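Local coordinates for leucine aminopeptidase 2, chloroplastic (Streptomyces sp. BC16019, PDB 5LHK), which probably removes unsubstituted amino acids from the N-termini of peptides, as a manganese-binding metalloaminopeptidase of the M17 family, at residues Glu338-Asp343 with Asp430-Ser435; Ala372-Ala377 with Trp458-Ile463; Phe265-Leu270 with Glu315-Gly320; Gly257-Gly262 with Arg308-Leu313. All coordinates share one frame; numbering follows the deposited sequence.

Interaction 1 (Glu338-Asp343 with Asp430-Ser435); sequences EITHTD and DRVNCS. With MN (manganese (II) ion), chain C.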
loop_
_atom_site.group_PDB
_atom_site.type_symbol
_atom_site.label_atom_id
_atom_site.label_comp_id
_atom_site.label_asym_id
_atom_site.label_seq_id
_atom_site.Cartn_x
_atom_site.Cartn_y
_atom_site.Cartn_z
ATOM N N GLU A 338 18.383 15.138 15.791
ATOM C CA GLU A 338 17.981 15.210 14.396
ATOM C C GLU A 338 16.560 14.675 14.258
ATOM O O GLU A 338 16.241 13.593 14.764
ATOM C CB GLU A 338 18.911 14.377 13.524
ATOM C CG GLU A 338 18.564 14.397 12.048
ATOM C CD GLU A 338 19.417 13.475 11.207
ATOM O OE1 GLU A 338 19.943 12.459 11.734
ATOM O OE2 GLU A 338 19.542 13.762 9.996
ATOM N N ILE A 339 15.721 15.431 13.551
ATOM C CA ILE A 339 14.318 15.084 13.357
ATOM C C ILE A 339 14.240 14.218 12.109
ATOM O O ILE A 339 14.161 14.739 11.009
ATOM C CB ILE A 339 13.447 16.355 13.203
ATOM C CG1 ILE A 339 13.572 17.260 14.443
ATOM C CG2 ILE A 339 11.983 16.001 12.925
ATOM C CD1 ILE A 339 13.106 16.640 15.747
ATOM N N THR A 340 14.277 12.900 12.268
ATOM C CA THR A 340 14.193 11.991 11.102
ATOM C C THR A 340 12.752 11.632 10.708
ATOM O O THR A 340 12.525 11.101 9.628
ATOM C CB THR A 340 14.999 10.705 11.356
ATOM O OG1 THR A 340 14.598 10.134 12.602
ATOM C CG2 THR A 340 16.512 11.016 11.384
ATOM N N HIS A 341 11.800 11.915 11.598
ATOM C CA HIS A 341 10.379 11.677 11.369
ATOM C C HIS A 341 9.586 12.666 12.254
ATOM O O HIS A 341 9.709 12.624 13.486
ATOM C CB HIS A 341 10.023 10.221 11.713
ATOM C CG HIS A 341 8.757 9.734 11.080
ATOM N ND1 HIS A 341 7.533 10.303 11.341
ATOM C CD2 HIS A 341 8.519 8.729 10.204
ATOM C CE1 HIS A 341 6.594 9.675 10.659
ATOM N NE2 HIS A 341 7.168 8.720 9.953
ATOM N N THR A 342 8.776 13.538 11.637
ATOM C CA THR A 342 8.097 14.604 12.385
ATOM C C THR A 342 6.960 14.094 13.289
ATOM O O THR A 342 6.479 14.829 14.160
ATOM C CB THR A 342 7.579 15.765 11.497
ATOM O OG1 THR A 342 6.488 15.342 10.667
ATOM C CG2 THR A 342 8.680 16.324 10.634
ATOM N N ASP A 343 6.511 12.868 13.050
ATOM C CA ASP A 343 5.487 12.221 13.865
ATOM C C ASP A 343 6.007 11.592 15.169
ATOM O O ASP A 343 5.209 11.122 15.982
ATOM C CB ASP A 343 4.727 11.163 13.058
ATOM C CG ASP A 343 3.315 10.913 13.588
ATOM O OD1 ASP A 343 2.838 11.660 14.484
ATOM O OD2 ASP A 343 2.660 9.970 13.093
ATOM N N ASP A 430 23.495 14.427 18.012
ATOM C CA ASP A 430 23.771 13.446 19.065
ATOM C C ASP A 430 22.841 12.247 19.042
ATOM O O ASP A 430 23.240 11.152 19.420
ATOM C CB ASP A 430 23.732 14.097 20.440
ATOM C CG ASP A 430 24.739 15.207 20.576
ATOM O OD1 ASP A 430 25.789 15.153 19.893
ATOM O OD2 ASP A 430 24.465 16.140 21.359
ATOM N N ARG A 431 21.608 12.453 18.595
ATOM C CA ARG A 431 20.637 11.382 18.480
ATOM C C ARG A 431 19.596 11.671 17.400
ATOM O O ARG A 431 19.452 12.813 16.964
ATOM C CB ARG A 431 19.934 11.202 19.818
ATOM C CG ARG A 431 19.099 12.404 20.201
ATOM C CD ARG A 431 18.493 12.269 21.568
ATOM N NE ARG A 431 19.440 12.470 22.662
ATOM C CZ ARG A 431 19.954 13.644 23.033
ATOM N NH1 ARG A 431 19.684 14.784 22.381
ATOM N NH2 ARG A 431 20.764 13.684 24.076
ATOM N N VAL A 432 18.859 10.631 17.012
ATOM C CA VAL A 432 17.649 10.777 16.184
ATOM C C VAL A 432 16.381 10.611 17.020
ATOM O O VAL A 432 16.393 9.980 18.074
ATOM C CB VAL A 432 17.607 9.778 14.988
ATOM C CG1 VAL A 432 18.804 9.987 14.082
ATOM C CG2 VAL A 432 17.518 8.311 15.436
ATOM N N ASN A 433 15.280 11.161 16.527
ATOM C CA ASN A 433 13.964 10.909 17.120
ATOM C C ASN A 433 13.234 9.721 16.507
ATOM O O ASN A 433 12.131 9.404 16.940
ATOM C CB ASN A 433 13.083 12.169 17.080
ATOM C CG ASN A 433 12.497 12.457 15.700
ATOM O OD1 ASN A 433 13.078 12.123 14.660
ATOM N ND2 ASN A 433 11.343 13.106 15.692
ATOM N N CYS A 434 13.828 9.085 15.499
ATOM C CA CYS A 434 13.224 7.921 14.851
ATOM C C CYS A 434 14.300 7.133 14.114
ATOM O O CYS A 434 15.032 7.686 13.292
ATOM C CB CYS A 434 12.111 8.348 13.885
ATOM S SG CYS A 434 11.362 6.980 12.956
ATOM N N SER A 435 14.406 5.847 14.425
ATOM C CA SER A 435 15.382 4.962 13.779
ATOM C C SER A 435 14.876 4.344 12.480
ATOM O O SER A 435 15.671 3.794 11.725
ATOM C CB SER A 435 15.735 3.824 14.723
ATOM O OG SER A 435 14.583 3.041 14.981
HETATM MN MN MN C . 3.249 11.732 16.611
HETATM O O HOH W 1 3.471 10.635 18.654
HETATM O O HOH W 2 2.654 9.251 16.560
#
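N433 reaches from its loop to the backbone of I339, T340 and H341, and its amide does most of the joining. With CG set between the backbone N and the carbonyl carbon (chi1 77°), its CB lies 4.2 Å from E338 O and the amide turns across to segment 338-343. There N433 OD1 accepts from T340 N at 2.8 Å, the donor tilted 28° from the carbonyl plane, and more weakly from H341 N. N433 ND2 donates to H341 O over 2.8 Å, and its apolar neighbour on that side is I339 CD1. One primary amide thus serves both the N-H and the C=O of H341, which fixes its rotation; helix 345-358 supplies R347 and V348 against the same side chain. Before it, E338 and V432 form a short parallel bridge, E338 N bonding to R431 O and N433 N to E338 O. On the other flank T340 OG1 donates to C434 O at 2.6 Å, in the carbonyl plane on a lone pair, while T340 CG2 rests on V432 CG1 at 3.7 Å. H341 CB packs on C434 CB. Two residues on, D343 binds a manganese ion through both its carbonyl O and OD1, and D343 N donates to H341 ND1 in the ring plane. The side-chain amide therefore continues, beyond the end of the strand pairing, the polar hold on a backbone that runs directly into a metal ligand.

Interaction 2 (Ala372-Ala377 with Trp458-Ile463); sequences ATLTSA and WAHLDI
L374 lays its CD2 methyl obliquely against the imidazole of H460, 3.7 Å from H460 CE1, the two side chains crossing at about a right angle. The leucine gets there with CG opposite its backbone N (chi1 -162°), and D370 accepts from H460 ND1 and holds the ring. The backbones meet only briefly: A372 pairs with D462 in parallel fashion, A372 N donating to L461 O at 3.0 Å and I463 N to A372 O at 2.9 Å. This joins the C-terminal ends of strands 367-372 and 458-462, neighbours in the large mixed sheet of the catalytic domain. Past that point segment 372-377 turns away through an inverse gamma turn centred on T373, and D462 takes over the pairing. Its OD1 accepts from two successive amides. L374 N comes from above the carboxylate plane at 3.2 Å, whereas T375 N uses the syn lone pair at 3.3 Å. D462 OD2 lies against T375 CB. An alanine in place of D462 would probably leave the L374 and T375 amides without their shared acceptor and allow the turn to shift. On the other flank T373 CG2 meets I463 CG1 at 4.0 Å, while T373 OG1 bonds to D284, a manganese ligand. The buried carboxylate faces backbone N-H groups, with no cation across this contact, so its charge is probably eased by peptide dipoles, and the turn it holds carries the threonine that reaches the metal site.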
loop_
_atom_site.group_PDB
_atom_site.type_symbol
_atom_site.label_atom_id
_atom_site.label_comp_id
_atom_site.label_asym_id
_atom_site.label_seq_id
_atom_site.Cartn_x
_atom_site.Cartn_y
_atom_site.Cartn_z
ATOM N N ALA A 372 2.908 9.749 28.974
ATOM C CA ALA A 372 2.852 10.149 27.577
ATOM C C ALA A 372 2.184 9.099 26.692
ATOM O O ALA A 372 2.485 7.907 26.783
ATOM C CB ALA A 372 4.262 10.423 27.088
ATOM N N THR A 373 1.270 9.550 25.841
ATOM C CA THR A 373 0.771 8.749 24.721
ATOM C C THR A 373 1.838 8.786 23.614
ATOM O O THR A 373 1.691 9.478 22.592
ATOM C CB THR A 373 -0.561 9.316 24.206
ATOM O OG1 THR A 373 -0.405 10.710 23.916
ATOM C CG2 THR A 373 -1.658 9.137 25.270
ATOM N N LEU A 374 2.932 8.066 23.843
ATOM C CA LEU A 374 4.183 8.354 23.115
ATOM C C LEU A 374 4.378 7.536 21.844
ATOM O O LEU A 374 4.748 8.061 20.806
ATOM C CB LEU A 374 5.402 8.179 24.034
ATOM C CG LEU A 374 6.698 8.850 23.561
ATOM C CD1 LEU A 374 6.567 10.372 23.495
ATOM C CD2 LEU A 374 7.851 8.453 24.472
ATOM N N THR A 375 4.088 6.256 21.926
ATOM C CA THR A 375 4.552 5.321 20.923
ATOM C C THR A 375 3.402 4.464 20.398
ATOM O O THR A 375 2.524 4.049 21.140
ATOM C CB THR A 375 5.693 4.499 21.568
ATOM O OG1 THR A 375 6.900 5.295 21.574
ATOM C CG2 THR A 375 5.982 3.357 20.846
ATOM N N SER A 376 3.424 4.188 19.111
ATOM C CA SER A 376 2.455 3.287 18.501
ATOM C C SER A 376 2.985 1.864 18.347
ATOM O O SER A 376 2.216 0.984 18.024
ATOM C CB SER A 376 2.055 3.827 17.140
ATOM O OG SER A 376 3.223 4.159 16.427
ATOM N N ALA A 377 4.286 1.640 18.532
ATOM C CA ALA A 377 4.873 0.292 18.403
ATOM C C ALA A 377 4.497 -0.679 19.531
ATOM O O ALA A 377 4.353 -1.873 19.286
ATOM C CB ALA A 377 6.388 0.386 18.278
ATOM N N TRP A 458 13.782 7.996 38.020
ATOM C CA TRP A 458 12.862 8.365 36.958
ATOM C C TRP A 458 12.049 7.167 36.492
ATOM O O TRP A 458 12.562 6.045 36.433
ATOM C CB TRP A 458 13.651 8.997 35.806
ATOM C CG TRP A 458 12.988 8.983 34.457
ATOM C CD1 TRP A 458 11.995 9.813 34.020
ATOM C CD2 TRP A 458 13.291 8.108 33.368
ATOM N NE1 TRP A 458 11.659 9.506 32.722
ATOM C CE2 TRP A 458 12.446 8.465 32.297
ATOM C CE3 TRP A 458 14.201 7.057 33.190
ATOM C CZ2 TRP A 458 12.483 7.804 31.063
ATOM C CZ3 TRP A 458 14.235 6.401 31.967
ATOM C CH2 TRP A 458 13.376 6.774 30.923
ATOM N N ALA A 459 10.776 7.410 36.183
ATOM C CA ALA A 459 9.941 6.395 35.544
ATOM C C ALA A 459 9.193 7.016 34.383
ATOM O O ALA A 459 8.831 8.190 34.438
ATOM C CB ALA A 459 8.977 5.768 36.534
ATOM N N HIS A 460 8.970 6.210 33.341
ATOM C CA HIS A 460 8.295 6.644 32.124
ATOM C C HIS A 460 7.122 5.717 31.853
ATOM O O HIS A 460 7.295 4.498 31.824
ATOM C CB HIS A 460 9.299 6.625 30.975
ATOM C CG HIS A 460 8.692 6.591 29.607
ATOM N ND1 HIS A 460 7.757 7.505 29.183
ATOM C CD2 HIS A 460 8.929 5.780 28.551
ATOM C CE1 HIS A 460 7.432 7.256 27.929
ATOM N NE2 HIS A 460 8.127 6.213 27.522
ATOM N N LEU A 461 5.939 6.308 31.667
ATOM C CA LEU A 461 4.707 5.575 31.425
ATOM C C LEU A 461 4.221 5.908 30.026
ATOM O O LEU A 461 3.838 7.047 29.758
ATOM C CB LEU A 461 3.635 5.970 32.438
ATOM C CG LEU A 461 3.640 5.314 33.815
ATOM C CD1 LEU A 461 5.000 5.392 34.459
ATOM C CD2 LEU A 461 2.581 5.970 34.702
ATOM N N ASP A 462 4.244 4.910 29.142
ATOM C CA ASP A 462 3.806 5.055 27.757
ATOM C C ASP A 462 2.426 4.425 27.659
ATOM O O ASP A 462 2.289 3.222 27.801
ATOM C CB ASP A 462 4.798 4.365 26.826
ATOM C CG ASP A 462 4.564 4.674 25.354
ATOM O OD1 ASP A 462 3.477 5.164 24.948
ATOM O OD2 ASP A 462 5.507 4.406 24.586
ATOM N N ILE A 463 1.420 5.250 27.391
ATOM C CA ILE A 463 0.013 4.882 27.555
ATOM C C ILE A 463 -0.813 5.188 26.310
ATOM O O ILE A 463 -2.032 5.361 26.403
ATOM C CB ILE A 463 -0.604 5.622 28.769
ATOM C CG1 ILE A 463 -0.622 7.157 28.570
ATOM C CG2 ILE A 463 0.172 5.292 30.030
ATOM C CD1 ILE A 463 -1.537 7.891 29.523
#

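Interaction 3 (Phe265-Leu270 with Glu315-Gly320); sequences FDSGGL and ENMPDG. With MN (manganese (II) ion), chain B; MN (manganese (II) ion), chain C.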
loop_
_atom_site.group_PDB
_atom_site.type_symbol
_atom_site.label_atom_id
_atom_site.label_comp_id
_atom_site.label_asym_id
_atom_site.label_seq_id
_atom_site.Cartn_x
_atom_site.Cartn_y
_atom_site.Cartn_z
ATOM N N PHE A 265 -3.209 18.123 19.516
ATOM C CA PHE A 265 -3.570 17.530 18.242
ATOM C C PHE A 265 -2.310 17.100 17.521
ATOM O O PHE A 265 -1.458 17.935 17.187
ATOM C CB PHE A 265 -4.334 18.535 17.381
ATOM C CG PHE A 265 -4.848 17.950 16.099
ATOM C CD1 PHE A 265 -5.880 17.020 16.112
ATOM C CD2 PHE A 265 -4.279 18.306 14.880
ATOM C CE1 PHE A 265 -6.346 16.460 14.926
ATOM C CE2 PHE A 265 -4.735 17.752 13.691
ATOM C CZ PHE A 265 -5.775 16.832 13.714
ATOM N N ASP A 266 -2.192 15.798 17.284
ATOM C CA ASP A 266 -1.049 15.240 16.564
ATOM C C ASP A 266 -1.438 14.774 15.163
ATOM O O ASP A 266 -1.848 13.640 14.980
ATOM C CB ASP A 266 -0.440 14.095 17.377
ATOM C CG ASP A 266 0.891 13.611 16.810
ATOM O OD1 ASP A 266 1.427 14.248 15.872
ATOM O OD2 ASP A 266 1.406 12.586 17.322
ATOM N N SER A 267 -1.280 15.656 14.177
ATOM C CA SER A 267 -1.488 15.281 12.775
ATOM C C SER A 267 -0.350 14.479 12.174
ATOM O O SER A 267 -0.515 13.876 11.118
ATOM C CB SER A 267 -1.676 16.514 11.907
ATOM O OG SER A 267 -0.416 17.116 11.644
ATOM N N GLY A 268 0.811 14.522 12.818
ATOM C CA GLY A 268 2.027 13.966 12.261
ATOM C C GLY A 268 3.031 15.010 11.837
ATOM O O GLY A 268 4.225 14.723 11.792
ATOM N N GLY A 269 2.554 16.220 11.545
ATOM C CA GLY A 269 3.385 17.270 10.965
ATOM C C GLY A 269 3.572 17.017 9.475
ATOM O O GLY A 269 2.668 16.505 8.820
ATOM N N LEU A 270 4.755 17.346 8.952
ATOM C CA LEU A 270 5.070 17.140 7.532
ATOM C C LEU A 270 5.107 15.666 7.177
ATOM O O LEU A 270 4.725 15.300 6.069
ATOM C CB LEU A 270 6.392 17.835 7.143
ATOM C CG LEU A 270 6.325 19.373 7.245
ATOM C CD1 LEU A 270 7.671 20.015 6.949
ATOM C CD2 LEU A 270 5.250 19.975 6.335
ATOM N N GLU A 315 0.262 21.851 19.260
ATOM C CA GLU A 315 -0.267 21.112 18.119
ATOM C C GLU A 315 0.894 20.733 17.199
ATOM O O GLU A 315 1.825 21.522 17.024
ATOM C CB GLU A 315 -1.261 21.958 17.324
ATOM C CG GLU A 315 -2.601 22.190 17.991
ATOM C CD GLU A 315 -3.648 22.758 17.035
ATOM O OE1 GLU A 315 -4.844 22.703 17.380
ATOM O OE2 GLU A 315 -3.286 23.248 15.939
ATOM N N ASN A 316 0.827 19.541 16.607
ATOM C CA ASN A 316 1.759 19.123 15.551
ATOM C C ASN A 316 1.038 19.130 14.201
ATOM O O ASN A 316 0.245 18.235 13.915
ATOM C CB ASN A 316 2.316 17.744 15.879
ATOM C CG ASN A 316 3.409 17.305 14.930
ATOM O OD1 ASN A 316 3.993 18.110 14.195
ATOM N ND2 ASN A 316 3.685 16.012 14.930
ATOM N N MET A 317 1.298 20.161 13.393
ATOM C CA MET A 317 0.544 20.430 12.154
ATOM C C MET A 317 1.483 20.556 10.971
ATOM O O MET A 317 2.613 21.033 11.132
ATOM C CB MET A 317 -0.232 21.746 12.275
ATOM C CG MET A 317 -1.352 21.742 13.311
ATOM S SD MET A 317 -2.732 20.723 12.757
ATOM C CE MET A 317 -3.939 21.950 12.267
ATOM N N PRO A 318 1.023 20.147 9.772
ATOM C CA PRO A 318 1.760 20.477 8.559
ATOM C C PRO A 318 1.480 21.918 8.167
ATOM O O PRO A 318 0.359 22.411 8.356
ATOM C CB PRO A 318 1.161 19.525 7.525
ATOM C CG PRO A 318 -0.272 19.416 7.936
ATOM C CD PRO A 318 -0.294 19.556 9.448
ATOM N N ASP A 319 2.484 22.584 7.610
ATOM C CA ASP A 319 2.395 24.008 7.304
ATOM C C ASP A 319 3.639 24.443 6.553
ATOM O O ASP A 319 4.673 23.774 6.611
ATOM C CB ASP A 319 2.289 24.829 8.595
ATOM C CG ASP A 319 1.891 26.251 8.343
ATOM O OD1 ASP A 319 0.718 26.440 8.016
ATOM O OD2 ASP A 319 2.741 27.166 8.459
ATOM N N GLY A 320 3.528 25.571 5.860
ATOM C CA GLY A 320 4.674 26.233 5.242
ATOM C C GLY A 320 5.821 26.530 6.195
ATOM O O GLY A 320 6.955 26.641 5.752
HETATM MN MN MN B . 2.297 12.304 19.505
HETATM MN MN MN C . 3.249 11.732 16.611
HETATM O O HOH W 1 3.471 10.635 18.654
HETATM O O HOH W 2 2.654 9.251 16.560
#
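N316 and D266 lie side by side at the tight end of this contact, their amide and carboxylate planes 27° apart. N316 ND2 donates to D266 OD1 on its syn side at 3.0 Å, and also to T342 O, while D266 OD2 bridges the two manganese ions. The amide is thus a second-shell group that probably steadies a bridging ligand. A leucine here would probably leave D266 OD1 without this donor and the carboxylate less firmly oriented between the metals. N316 O is gripped twice by S267, through N at 3.0 Å and through OG at 2.6 Å. S267 OG in turn accepts from G269 N, an ST turn. Strand 265-266, helix 286-301 and strand 306-316 form a beta-alpha-beta unit, and the parallel pairing of D266 with N316 closes it, N316 N bonding to F265 O at 2.9 Å. G269 CA sits 3.4 Å from N316 OD1, too near for a side chain. On the opposite face M317 SD meets the edge of the F265 ring at CD2, 3.6 Å away, a Met-aromatic contact. Within the two segments packing loosens toward P318 and D319, where L270 CD2 comes no nearer than 3.9 Å, to D319 O; P318 of a neighbouring subunit packs on L270, and the partly exposed D319 turns to G320 of another.

Interaction 4 (Gly257-Gly262 with Arg308-Leu313); sequences GLVGKG and RGHLPL. With MN (manganese (II) ion), chain B.
L258 O takes two N-H groups of one residue: H310 N at 2.7 Å, nearly in line with the carbonyl, and H310 ND1 at 3.2 Å, from above the carbonyl plane. The imidazole folds back toward the neighbouring strand because its CG stands beside the backbone N (chi1 -51°), and the accepting oxygen lies near the ring plane. ND1 acts as the donor in this bond. The ring turns its edge, at CE1, to G257 CA, 3.9 Å away, where a side chain on the glycine would press on the ring. V259 CG2 meets the same imidazole obliquely. Backbone bonds continue the ladder, L258 N to R308 O and G260 N to H310 O. Segments 257-260 and 308-313, parts of strands 255-263 and 306-316, run parallel with a crossing angle of -20° within the mixed sheet of the catalytic domain; helix 286-301 packs on the face of L258 and L311, helix 345-358 on that of V259 and H310. At P312 the ladder changes, since proline has no N-H to offer. P312 CD instead lies 3.2 Å from G260 O, and L311 CD1 covers the CA of G260, where a CB would clash. Only a weak bond from G262 N to P312 O resumes the pairing, with L313 CD2 against G262 CA. Between the two glycines K261 turns away from strand 306-316, its extended chain carrying NZ to a manganese ion at 2.4 Å.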
loop_
_atom_site.group_PDB
_atom_site.type_symbol
_atom_site.label_atom_id
_atom_site.label_comp_id
_atom_site.label_asym_id
_atom_site.label_seq_id
_atom_site.Cartn_x
_atom_site.Cartn_y
_atom_site.Cartn_z
ATOM N N GLY A 257 8.270 15.166 40.742
ATOM C CA GLY A 257 7.966 15.871 39.485
ATOM C C GLY A 257 7.165 14.976 38.556
ATOM O O GLY A 257 7.557 13.848 38.340
ATOM N N LEU A 258 6.038 15.466 38.038
ATOM C CA LEU A 258 5.233 14.765 37.027
ATOM C C LEU A 258 5.292 15.547 35.708
ATOM O O LEU A 258 5.023 16.755 35.677
ATOM C CB LEU A 258 3.783 14.601 37.477
ATOM C CG LEU A 258 3.569 13.884 38.827
ATOM C CD1 LEU A 258 2.093 13.858 39.193
ATOM C CD2 LEU A 258 4.141 12.471 38.841
ATOM N N VAL A 259 5.672 14.849 34.638
ATOM C CA VAL A 259 5.824 15.433 33.317
ATOM C C VAL A 259 4.799 14.780 32.407
ATOM O O VAL A 259 4.801 13.556 32.250
ATOM C CB VAL A 259 7.247 15.221 32.761
ATOM C CG1 VAL A 259 7.386 15.829 31.368
ATOM C CG2 VAL A 259 8.279 15.841 33.701
ATOM N N GLY A 260 3.929 15.591 31.806
ATOM C CA GLY A 260 2.813 15.084 30.997
ATOM C C GLY A 260 2.833 15.613 29.574
ATOM O O GLY A 260 2.795 16.822 29.363
ATOM N N LYS A 261 2.877 14.714 28.599
ATOM C CA LYS A 261 2.862 15.100 27.196
ATOM C C LYS A 261 1.482 15.640 26.804
ATOM O O LYS A 261 0.494 14.913 26.855
ATOM C CB LYS A 261 3.211 13.903 26.314
ATOM C CG LYS A 261 3.152 14.198 24.815
ATOM C CD LYS A 261 3.208 12.930 24.007
ATOM C CE LYS A 261 2.941 13.204 22.540
ATOM N NZ LYS A 261 3.078 11.951 21.748
ATOM N N GLY A 262 1.440 16.908 26.398
ATOM C CA GLY A 262 0.203 17.589 26.049
ATOM C C GLY A 262 0.106 18.022 24.591
ATOM O O GLY A 262 -0.169 19.175 24.291
ATOM N N ARG A 308 5.100 18.562 41.699
ATOM C CA ARG A 308 5.074 19.557 40.624
ATOM C C ARG A 308 4.691 18.872 39.320
ATOM O O ARG A 308 5.227 17.827 38.992
ATOM C CB ARG A 308 6.424 20.296 40.466
ATOM C CG ARG A 308 6.359 21.455 39.442
ATOM C CD ARG A 308 7.523 22.456 39.477
ATOM N NE ARG A 308 7.606 23.189 40.750
ATOM C CZ ARG A 308 8.356 22.852 41.814
ATOM N NH1 ARG A 308 9.142 21.759 41.824
ATOM N NH2 ARG A 308 8.310 23.622 42.905
ATOM N N GLY A 309 3.747 19.464 38.599
ATOM C CA GLY A 309 3.361 19.040 37.264
ATOM C C GLY A 309 4.029 19.946 36.241
ATOM O O GLY A 309 4.095 21.155 36.441
ATOM N N HIS A 310 4.515 19.359 35.153
ATOM C CA HIS A 310 5.199 20.073 34.076
ATOM C C HIS A 310 4.509 19.645 32.794
ATOM O O HIS A 310 4.561 18.449 32.431
ATOM C CB HIS A 310 6.678 19.685 34.011
ATOM C CG HIS A 310 7.400 19.791 35.315
ATOM N ND1 HIS A 310 7.340 18.809 36.277
ATOM C CD2 HIS A 310 8.225 20.743 35.805
ATOM C CE1 HIS A 310 8.090 19.153 37.308
ATOM N NE2 HIS A 310 8.640 20.323 37.047
ATOM N N LEU A 311 3.852 20.598 32.126
ATOM C CA LEU A 311 2.960 20.300 30.994
ATOM C C LEU A 311 3.299 21.092 29.718
ATOM O O LEU A 311 2.838 22.218 29.545
ATOM C CB LEU A 311 1.507 20.590 31.372
ATOM C CG LEU A 311 0.747 19.759 32.413
ATOM C CD1 LEU A 311 1.130 18.283 32.434
ATOM C CD2 LEU A 311 0.884 20.377 33.789
ATOM N N PRO A 312 4.069 20.489 28.802
ATOM C CA PRO A 312 4.243 21.114 27.493
ATOM C C PRO A 312 3.033 20.842 26.598
ATOM O O PRO A 312 2.619 19.688 26.467
ATOM C CB PRO A 312 5.498 20.431 26.950
ATOM C CG PRO A 312 5.461 19.071 27.555
ATOM C CD PRO A 312 4.865 19.253 28.923
ATOM N N LEU A 313 2.489 21.906 26.000
ATOM C CA LEU A 313 1.254 21.848 25.220
ATOM C C LEU A 313 1.494 22.414 23.825
ATOM O O LEU A 313 1.987 23.528 23.683
ATOM C CB LEU A 313 0.132 22.639 25.906
ATOM C CG LEU A 313 -0.026 22.456 27.413
ATOM C CD1 LEU A 313 -1.138 23.362 27.908
ATOM C CD2 LEU A 313 -0.333 21.021 27.775
HETATM MN MN MN B . 2.297 12.304 19.505
HETATM O O HOH W 1 3.471 10.635 18.654
#

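Interactions 2 and 4 are buried in the large sheet of the catalytic domain, about 13 Å apart between centres, and meet where T373 O approaches K261 NZ. Interaction 4 is chiefly a backbone ladder with close-fitting glycines; interaction 2 hands its pairing to a carboxylate. Interactions 3 and 4 share strand 306-316, but interaction 3, though largely buried, lies farther out. Interaction 1, also peripheral and only partly buried, belongs to a separate small sheet and relies on an asparagine amide. Interactions 1 and 3 both reach neighbouring subunits, and they touch each other where T342 OG1 meets G268 O. Interactions 1, 3 and 4 each supply manganese ligands, whereas interaction 2 contacts ligand residues without supplying one.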